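Local coordinates for protein member of s1p family of ribosomal proteins (PDB 5YH1) that belongs to the DHH family, binds manganese and is probably an exonuclease acting on nucleic acids, represented here by its DHH-domain portion with one bound manganese ion, at residues A[321-333]-A[358-371]. Residues are numbered along the deposited sequence; the frame is centred on the assembly and turned at random.
Sequences PNGIRFNTIDVEL and YGEDSPILTLAYGP
The guanidinium of Arg325 lies flat over the ring of Tyr358, planes 11° apart and centres 3.6 Å apart, in a stacked cation-pi contact. Its chain runs extended through chi1 and chi2, then bends at chi3 (-68°), which brings the guanidinium over the ring. Water 1 sits at the guanidinium edge, accepting from NE and donating to Ser362 OG. Ser317 also partners the guanidinium. A leucine in place of Tyr358 would probably cost the guanidinium its flat aromatic partner and leave it freer to turn.

On the same side of the sheet, Asn327 ND2 gives a straight bond to Thr366 OG1 (3.1 Å), which lies in the amide plane. Ser317 holds Asn327 OD1 and His351 binds Thr366 OG1, so each side chain has a second hydrogen-bond partner. Further along, Ile329 CG2 meets Ala368 CB at 3.7 Å.

The other side carries Phe326, which runs alongside Leu365 and Leu367; its CZ is 3.9 Å from Leu367 CD2. A chi1 of 61° swings the Tyr369 ring across to Asp330 on the neighbouring strand, whose CA makes a CH-pi contact with the face. Water 3 joins Tyr369 OH to Asp330 OD2.

Backbone hydrogen bonds join the parallel strands 325-330 and 364-369 of a beta-alpha-beta unit. Its helix 343-358 packs on the Asn327 and Ala368 side, while helix 423-435 packs against Leu365 and Tyr369. Strands 316-319 and 373-378 flank the pair within the mixed sheet.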
ATOM      1  N   PRO A 321      -6.742  -6.147 -45.668  1.00 35.04           N
ATOM      2  CA  PRO A 321      -7.232  -5.838 -47.022  1.00 33.64           C
ATOM      3  C   PRO A 321      -7.638  -4.376 -47.236  1.00 33.05           C
ATOM      4  O   PRO A 321      -7.399  -3.820 -48.311  1.00 34.26           O
ATOM      5  CB  PRO A 321      -8.447  -6.758 -47.161  1.00 34.06           C
ATOM      6  CG  PRO A 321      -8.087  -7.951 -46.332  1.00 34.05           C
ATOM      7  CD  PRO A 321      -7.364  -7.382 -45.138  1.00 34.52           C
ATOM      8  N   ASN A 322      -8.227  -3.750 -46.224  1.00 31.26           N
ATOM      9  CA  ASN A 322      -8.639  -2.352 -46.347  1.00 30.46           C
ATOM     10  C   ASN A 322      -7.495  -1.325 -46.245  1.00 29.80           C
ATOM     11  O   ASN A 322      -7.724  -0.118 -46.386  1.00 29.56           O
ATOM     12  CB  ASN A 322      -9.756  -2.021 -45.355  1.00 29.75           C
ATOM     13  CG  ASN A 322      -9.370  -2.296 -43.906  1.00 31.68           C
ATOM     14  OD1 ASN A 322      -8.202  -2.544 -43.588  1.00 28.55           O
ATOM     15  ND2 ASN A 322     -10.367  -2.260 -43.017  1.00 30.78           N
ATOM     16  N   GLY A 323      -6.277  -1.800 -45.999  1.00 28.35           N
ATOM     17  CA  GLY A 323      -5.114  -0.934 -45.898  1.00 28.80           C
ATOM     18  C   GLY A 323      -4.666  -0.601 -44.485  1.00 28.90           C
ATOM     19  O   GLY A 323      -3.624   0.028 -44.300  1.00 28.41           O
ATOM     20  N   ILE A 324      -5.428  -1.033 -43.484  1.00 28.32           N
ATOM     21  CA  ILE A 324      -5.079  -0.756 -42.098  1.00 28.11           C
ATOM     22  C   ILE A 324      -3.911  -1.622 -41.649  1.00 27.41           C
ATOM     23  O   ILE A 324      -3.884  -2.821 -41.911  1.00 28.07           O
ATOM     24  CB  ILE A 324      -6.281  -0.963 -41.170  1.00 29.86           C
ATOM     25  CG1 ILE A 324      -7.317   0.128 -41.454  1.00 30.36           C
ATOM     26  CG2 ILE A 324      -5.849  -0.944 -39.701  1.00 30.36           C
ATOM     27  CD1 ILE A 324      -8.649  -0.090 -40.774  1.00 31.05           C
ATOM     28  N   ARG A 325      -2.926  -0.998 -41.009  1.00 25.96           N
ATOM     29  CA  ARG A 325      -1.844  -1.742 -40.361  1.00 26.43           C
ATOM     30  C   ARG A 325      -2.258  -2.007 -38.909  1.00 25.45           C
ATOM     31  O   ARG A 325      -2.359  -1.078 -38.099  1.00 24.68           O
ATOM     32  CB  ARG A 325      -0.510  -0.984 -40.424  1.00 26.11           C
ATOM     33  CG  ARG A 325       0.647  -1.713 -39.743  1.00 27.04           C
ATOM     34  CD  ARG A 325       1.958  -0.954 -39.917  1.00 28.11           C
ATOM     35  NE  ARG A 325       2.391  -0.966 -41.310  1.00 28.61           N
ATOM     36  CZ  ARG A 325       2.957  -2.005 -41.910  1.00 29.56           C
ATOM     37  NH1 ARG A 325       3.183  -3.138 -41.246  1.00 30.63           N
ATOM     38  NH2 ARG A 325       3.299  -1.915 -43.184  1.00 29.57           N
ATOM     39  N   PHE A 326      -2.509  -3.276 -38.604  1.00 25.92           N
ATOM     40  CA  PHE A 326      -2.999  -3.711 -37.289  1.00 26.48           C
ATOM     41  C   PHE A 326      -1.873  -4.425 -36.531  1.00 25.83           C
ATOM     42  O   PHE A 326      -1.391  -5.463 -36.978  1.00 25.06           O
ATOM     43  CB  PHE A 326      -4.188  -4.655 -37.509  1.00 27.75           C
ATOM     44  CG  PHE A 326      -4.850  -5.155 -36.247  1.00 28.97           C
ATOM     45  CD1 PHE A 326      -5.120  -4.310 -35.184  1.00 30.65           C
ATOM     46  CD2 PHE A 326      -5.272  -6.475 -36.162  1.00 30.75           C
ATOM     47  CE1 PHE A 326      -5.765  -4.784 -34.041  1.00 32.17           C
ATOM     48  CE2 PHE A 326      -5.919  -6.954 -35.028  1.00 30.54           C
ATOM     49  CZ  PHE A 326      -6.169  -6.105 -33.969  1.00 30.64           C
ATOM     50  N   ASN A 327      -1.456  -3.855 -35.401  1.00 25.05           N
ATOM     51  CA  ASN A 327      -0.385  -4.413 -34.582  1.00 24.81           C
ATOM     52  C   ASN A 327      -0.954  -4.993 -33.287  1.00 25.83           C
ATOM     53  O   ASN A 327      -1.770  -4.355 -32.628  1.00 24.79           O
ATOM     54  CB  ASN A 327       0.637  -3.341 -34.199  1.00 25.35           C
ATOM     55  CG  ASN A 327       1.128  -2.531 -35.386  1.00 25.26           C
ATOM     56  OD1 ASN A 327       1.425  -3.072 -36.444  1.00 25.73           O
ATOM     57  ND2 ASN A 327       1.237  -1.226 -35.200  1.00 25.30           N
ATOM     58  N   THR A 328      -0.502  -6.188 -32.910  1.00 26.45           N
ATOM     59  CA  THR A 328      -0.934  -6.800 -31.651  1.00 26.87           C
ATOM     60  C   THR A 328       0.273  -7.257 -30.847  1.00 26.09           C
ATOM     61  O   THR A 328       1.269  -7.720 -31.407  1.00 24.76           O
ATOM     62  CB  THR A 328      -1.854  -8.005 -31.885  1.00 27.46           C
ATOM     63  OG1 THR A 328      -1.160  -8.974 -32.671  1.00 28.78           O
ATOM     64  CG2 THR A 328      -3.119  -7.581 -32.608  1.00 27.29           C
ATOM     65  N   ILE A 329       0.176  -7.096 -29.532  1.00 25.23           N
ATOM     66  CA  ILE A 329       1.237  -7.498 -28.621  1.00 25.62           C
ATOM     67  C   ILE A 329       0.640  -7.933 -27.289  1.00 24.71           C
ATOM     68  O   ILE A 329      -0.164  -7.222 -26.682  1.00 24.49           O
ATOM     69  CB  ILE A 329       2.285  -6.373 -28.427  1.00 24.99           C
ATOM     70  CG1 ILE A 329       3.336  -6.752 -27.380  1.00 25.77           C
ATOM     71  CG2 ILE A 329       1.630  -5.057 -28.039  1.00 25.81           C
ATOM     72  CD1 ILE A 329       4.216  -7.907 -27.795  1.00 25.89           C
ATOM     73  N   ASP A 330       1.036  -9.122 -26.861  1.00 24.79           N
ATOM     74  CA  ASP A 330       0.648  -9.669 -25.564  1.00 24.23           C
ATOM     75  C   ASP A 330       1.617  -9.138 -24.516  1.00 24.88           C
ATOM     76  O   ASP A 330       2.723  -9.672 -24.353  1.00 24.05           O
ATOM     77  CB  ASP A 330       0.698 -11.194 -25.623  1.00 24.59           C
ATOM     78  CG  ASP A 330       0.197 -11.857 -24.342  1.00 25.14           C
ATOM     79  OD1 ASP A 330       0.330 -11.251 -23.246  1.00 23.60           O
ATOM     80  OD2 ASP A 330      -0.316 -12.992 -24.450  1.00 24.16           O
ATOM     81  N   VAL A 331       1.206  -8.085 -23.818  1.00 25.39           N
ATOM     82  CA  VAL A 331       2.057  -7.461 -22.818  1.00 28.64           C
ATOM     83  C   VAL A 331       2.045  -8.162 -21.450  1.00 31.77           C
ATOM     84  O   VAL A 331       2.735  -7.724 -20.551  1.00 34.68           O
ATOM     85  CB  VAL A 331       1.775  -5.951 -22.647  1.00 29.42           C
ATOM     86  CG1 VAL A 331       2.010  -5.223 -23.964  1.00 30.12           C
ATOM     87  CG2 VAL A 331       0.363  -5.689 -22.136  1.00 30.66           C
ATOM     88  N   GLU A 332       1.280  -9.236 -21.293  1.00 33.23           N
ATOM     89  CA  GLU A 332       1.447 -10.102 -20.126  1.00 36.22           C
ATOM     90  C   GLU A 332       2.608 -11.075 -20.371  1.00 33.40           C
ATOM     91  O   GLU A 332       3.470 -11.217 -19.522  1.00 32.16           O
ATOM     92  CB  GLU A 332       0.163 -10.879 -19.817  1.00 38.62           C
ATOM     93  CG  GLU A 332       0.088 -11.487 -18.411  1.00 43.48           C
ATOM     94  CD  GLU A 332      -0.021 -10.463 -17.262  1.00 46.72           C
ATOM     95  OE1 GLU A 332       0.115 -10.892 -16.096  1.00 50.95           O
ATOM     96  OE2 GLU A 332      -0.247  -9.245 -17.492  1.00 47.07           O
ATOM     97  N   LEU A 333       2.628 -11.736 -21.529  1.00 31.98           N
ATOM     98  CA  LEU A 333       3.678 -12.710 -21.839  1.00 31.05           C
ATOM     99  C   LEU A 333       5.032 -12.092 -22.200  1.00 31.61           C
ATOM    100  O   LEU A 333       6.078 -12.678 -21.892  1.00 30.04           O
ATOM    101  CB  LEU A 333       3.250 -13.635 -22.978  1.00 31.40           C
ATOM    102  CG  LEU A 333       2.093 -14.604 -22.733  1.00 31.95           C
ATOM    103  CD1 LEU A 333       1.977 -15.561 -23.911  1.00 30.90           C
ATOM    104  CD2 LEU A 333       2.268 -15.375 -21.429  1.00 32.50           C
ATOM    105  N   TYR A 358       6.324   4.217 -40.466  1.00 33.69           N
ATOM    106  CA  TYR A 358       5.343   4.237 -41.557  1.00 32.69           C
ATOM    107  C   TYR A 358       4.593   5.555 -41.714  1.00 31.61           C
ATOM    108  O   TYR A 358       3.887   5.737 -42.693  1.00 33.33           O
ATOM    109  CB  TYR A 358       4.332   3.103 -41.366  1.00 32.96           C
ATOM    110  CG  TYR A 358       4.964   1.738 -41.347  1.00 31.94           C
ATOM    111  CD1 TYR A 358       5.374   1.137 -42.522  1.00 31.78           C
ATOM    112  CD2 TYR A 358       5.163   1.049 -40.153  1.00 31.25           C
ATOM    113  CE1 TYR A 358       5.963  -0.118 -42.521  1.00 31.48           C
ATOM    114  CE2 TYR A 358       5.747  -0.202 -40.138  1.00 30.15           C
ATOM    115  CZ  TYR A 358       6.144  -0.781 -41.327  1.00 31.42           C
ATOM    116  OH  TYR A 358       6.719  -2.031 -41.323  1.00 31.40           O
ATOM    117  N   GLY A 359       4.720   6.460 -40.746  1.00 32.64           N
ATOM    118  CA  GLY A 359       4.046   7.757 -40.790  1.00 31.41           C
ATOM    119  C   GLY A 359       2.777   7.806 -39.957  1.00 33.53           C
ATOM    120  O   GLY A 359       1.976   6.852 -39.964  1.00 31.35           O
ATOM    121  N   GLU A 360       2.598   8.925 -39.254  1.00 35.01           N
ATOM    122  CA  GLU A 360       1.390   9.214 -38.461  1.00 37.80           C
ATOM    123  C   GLU A 360       0.116   9.187 -39.299  1.00 38.98           C
ATOM    124  O   GLU A 360      -0.952   8.826 -38.799  1.00 38.89           O
ATOM    125  CB  GLU A 360       1.527  10.589 -37.784  1.00 39.80           C
ATOM    126  CG  GLU A 360       0.266  11.174 -37.134  1.00 42.53           C
ATOM    127  CD  GLU A 360       0.005  10.671 -35.715  1.00 44.32           C
ATOM    128  OE1 GLU A 360       0.832  10.976 -34.826  1.00 43.41           O
ATOM    129  OE2 GLU A 360      -1.039  10.000 -35.484  1.00 42.41           O
ATOM    130  N   ASP A 361       0.213   9.576 -40.568  1.00 37.73           N
ATOM    131  CA  ASP A 361      -0.972   9.650 -41.411  1.00 36.75           C
ATOM    132  C   ASP A 361      -1.302   8.326 -42.065  1.00 33.87           C
ATOM    133  O   ASP A 361      -2.376   8.183 -42.631  1.00 33.23           O
ATOM    134  CB  ASP A 361      -0.831  10.762 -42.461  1.00 41.18           C
ATOM    135  CG  ASP A 361      -0.712  12.138 -41.830  1.00 42.93           C
ATOM    136  OD1 ASP A 361      -1.460  12.421 -40.871  1.00 45.37           O
ATOM    137  OD2 ASP A 361       0.134  12.931 -42.277  1.00 47.94           O
ATOM    138  N   SER A 362      -0.398   7.351 -41.992  1.00 31.36           N
ATOM    139  CA  SER A 362      -0.754   5.993 -42.393  1.00 31.54           C
ATOM    140  C   SER A 362      -1.736   5.434 -41.339  1.00 29.26           C
ATOM    141  O   SER A 362      -1.672   5.831 -40.184  1.00 28.71           O
ATOM    142  CB  SER A 362       0.490   5.111 -42.541  1.00 32.60           C
ATOM    143  OG  SER A 362       0.923   4.594 -41.292  1.00 33.88           O
ATOM    144  N   PRO A 363      -2.676   4.573 -41.751  1.00 27.64           N
ATOM    145  CA  PRO A 363      -3.660   4.010 -40.811  1.00 28.67           C
ATOM    146  C   PRO A 363      -3.052   2.911 -39.937  1.00 26.44           C
ATOM    147  O   PRO A 363      -2.853   1.781 -40.405  1.00 25.52           O
ATOM    148  CB  PRO A 363      -4.739   3.438 -41.735  1.00 28.08           C
ATOM    149  CG  PRO A 363      -3.995   3.081 -42.984  1.00 28.98           C
ATOM    150  CD  PRO A 363      -2.917   4.118 -43.132  1.00 28.81           C
ATOM    151  N   ILE A 364      -2.741   3.257 -38.688  1.00 25.43           N
ATOM    152  CA  ILE A 364      -2.089   2.314 -37.765  1.00 25.45           C
ATOM    153  C   ILE A 364      -2.923   2.124 -36.511  1.00 25.00           C
ATOM    154  O   ILE A 364      -3.294   3.095 -35.853  1.00 24.49           O
ATOM    155  CB  ILE A 364      -0.685   2.785 -37.325  1.00 25.26           C
ATOM    156  CG1 ILE A 364       0.210   3.044 -38.545  1.00 25.87           C
ATOM    157  CG2 ILE A 364      -0.039   1.734 -36.429  1.00 25.62           C
ATOM    158  CD1 ILE A 364       1.521   3.725 -38.207  1.00 26.11           C
ATOM    159  N   LEU A 365      -3.192   0.863 -36.192  1.00 25.42           N
ATOM    160  CA  LEU A 365      -3.930   0.486 -34.991  1.00 25.13           C
ATOM    161  C   LEU A 365      -3.109  -0.490 -34.174  1.00 23.64           C
ATOM    162  O   LEU A 365      -2.808  -1.588 -34.633  1.00 23.70           O
ATOM    163  CB  LEU A 365      -5.266  -0.154 -35.363  1.00 25.53           C
ATOM    164  CG  LEU A 365      -6.248  -0.362 -34.206  1.00 26.51           C
ATOM    165  CD1 LEU A 365      -6.712   0.955 -33.606  1.00 26.23           C
ATOM    166  CD2 LEU A 365      -7.452  -1.139 -34.711  1.00 27.53           C
ATOM    167  N   THR A 366      -2.751  -0.079 -32.963  1.00 23.34           N
ATOM    168  CA  THR A 366      -1.939  -0.891 -32.072  1.00 23.97           C
ATOM    169  C   THR A 366      -2.784  -1.373 -30.906  1.00 23.90           C
ATOM    170  O   THR A 366      -3.373  -0.578 -30.179  1.00 23.38           O
ATOM    171  CB  THR A 366      -0.715  -0.111 -31.564  1.00 24.39           C
ATOM    172  OG1 THR A 366       0.146   0.204 -32.672  1.00 24.98           O
ATOM    173  CG2 THR A 366       0.080  -0.935 -30.545  1.00 24.90           C
ATOM    174  N   LEU A 367      -2.853  -2.688 -30.753  1.00 25.15           N
ATOM    175  CA  LEU A 367      -3.629  -3.312 -29.683  1.00 25.38           C
ATOM    176  C   LEU A 367      -2.684  -4.071 -28.755  1.00 24.43           C
ATOM    177  O   LEU A 367      -2.097  -5.072 -29.149  1.00 23.77           O
ATOM    178  CB  LEU A 367      -4.633  -4.274 -30.296  1.00 27.11           C
ATOM    179  CG  LEU A 367      -5.417  -5.150 -29.321  1.00 28.98           C
ATOM    180  CD1 LEU A 367      -6.501  -4.335 -28.650  1.00 29.15           C
ATOM    181  CD2 LEU A 367      -6.015  -6.328 -30.074  1.00 31.08           C
ATOM    182  N   ALA A 368      -2.542  -3.589 -27.526  1.00 24.44           N
ATOM    183  CA  ALA A 368      -1.699  -4.246 -26.525  1.00 24.73           C
ATOM    184  C   ALA A 368      -2.577  -4.859 -25.454  1.00 25.13           C
ATOM    185  O   ALA A 368      -3.306  -4.139 -24.785  1.00 26.24           O
ATOM    186  CB  ALA A 368      -0.750  -3.242 -25.899  1.00 24.37           C
ATOM    187  N   TYR A 369      -2.504  -6.175 -25.270  1.00 25.49           N
ATOM    188  CA  TYR A 369      -3.441  -6.859 -24.374  1.00 24.91           C
ATOM    189  C   TYR A 369      -2.776  -7.674 -23.263  1.00 25.08           C
ATOM    190  O   TYR A 369      -1.671  -8.202 -23.416  1.00 23.34           O
ATOM    191  CB  TYR A 369      -4.392  -7.749 -25.173  1.00 25.08           C
ATOM    192  CG  TYR A 369      -3.730  -8.845 -25.970  1.00 25.81           C
ATOM    193  CD1 TYR A 369      -3.491 -10.101 -25.406  1.00 26.41           C
ATOM    194  CD2 TYR A 369      -3.355  -8.638 -27.294  1.00 26.61           C
ATOM    195  CE1 TYR A 369      -2.887 -11.109 -26.145  1.00 26.57           C
ATOM    196  CE2 TYR A 369      -2.752  -9.639 -28.040  1.00 26.99           C
ATOM    197  CZ  TYR A 369      -2.520 -10.867 -27.463  1.00 27.37           C
ATOM    198  OH  TYR A 369      -1.924 -11.853 -28.206  1.00 28.75           O
ATOM    199  N   GLY A 370      -3.477  -7.750 -22.138  1.00 26.24           N
ATOM    200  CA  GLY A 370      -3.133  -8.657 -21.041  1.00 26.68           C
ATOM    201  C   GLY A 370      -4.207  -9.722 -20.882  1.00 25.72           C
ATOM    202  O   GLY A 370      -4.981  -9.956 -21.809  1.00 24.85           O
ATOM    203  N   PRO A 371      -4.267 -10.371 -19.702  1.00 26.48           N
ATOM    204  CA  PRO A 371      -5.286 -11.403 -19.464  1.00 26.10           C
ATOM    205  C   PRO A 371      -6.715 -10.877 -19.601  1.00 26.05           C
ATOM    206  O   PRO A 371      -7.563 -11.569 -20.145  1.00 25.46           O
ATOM    207  CB  PRO A 371      -5.044 -11.825 -17.998  1.00 26.61           C
ATOM    208  CG  PRO A 371      -3.691 -11.322 -17.644  1.00 26.92           C
ATOM    209  CD  PRO A 371      -3.470 -10.095 -18.490  1.00 26.78           C
TER
HETATM  210  O   HOH W   1       0.954   1.773 -42.145  1.00 38.48           O
HETATM  211  O   HOH W   2      -0.102 -10.637 -30.440  1.00 42.07           O
HETATM  212  O   HOH W   3      -0.926 -14.096 -26.746  1.00 41.05           O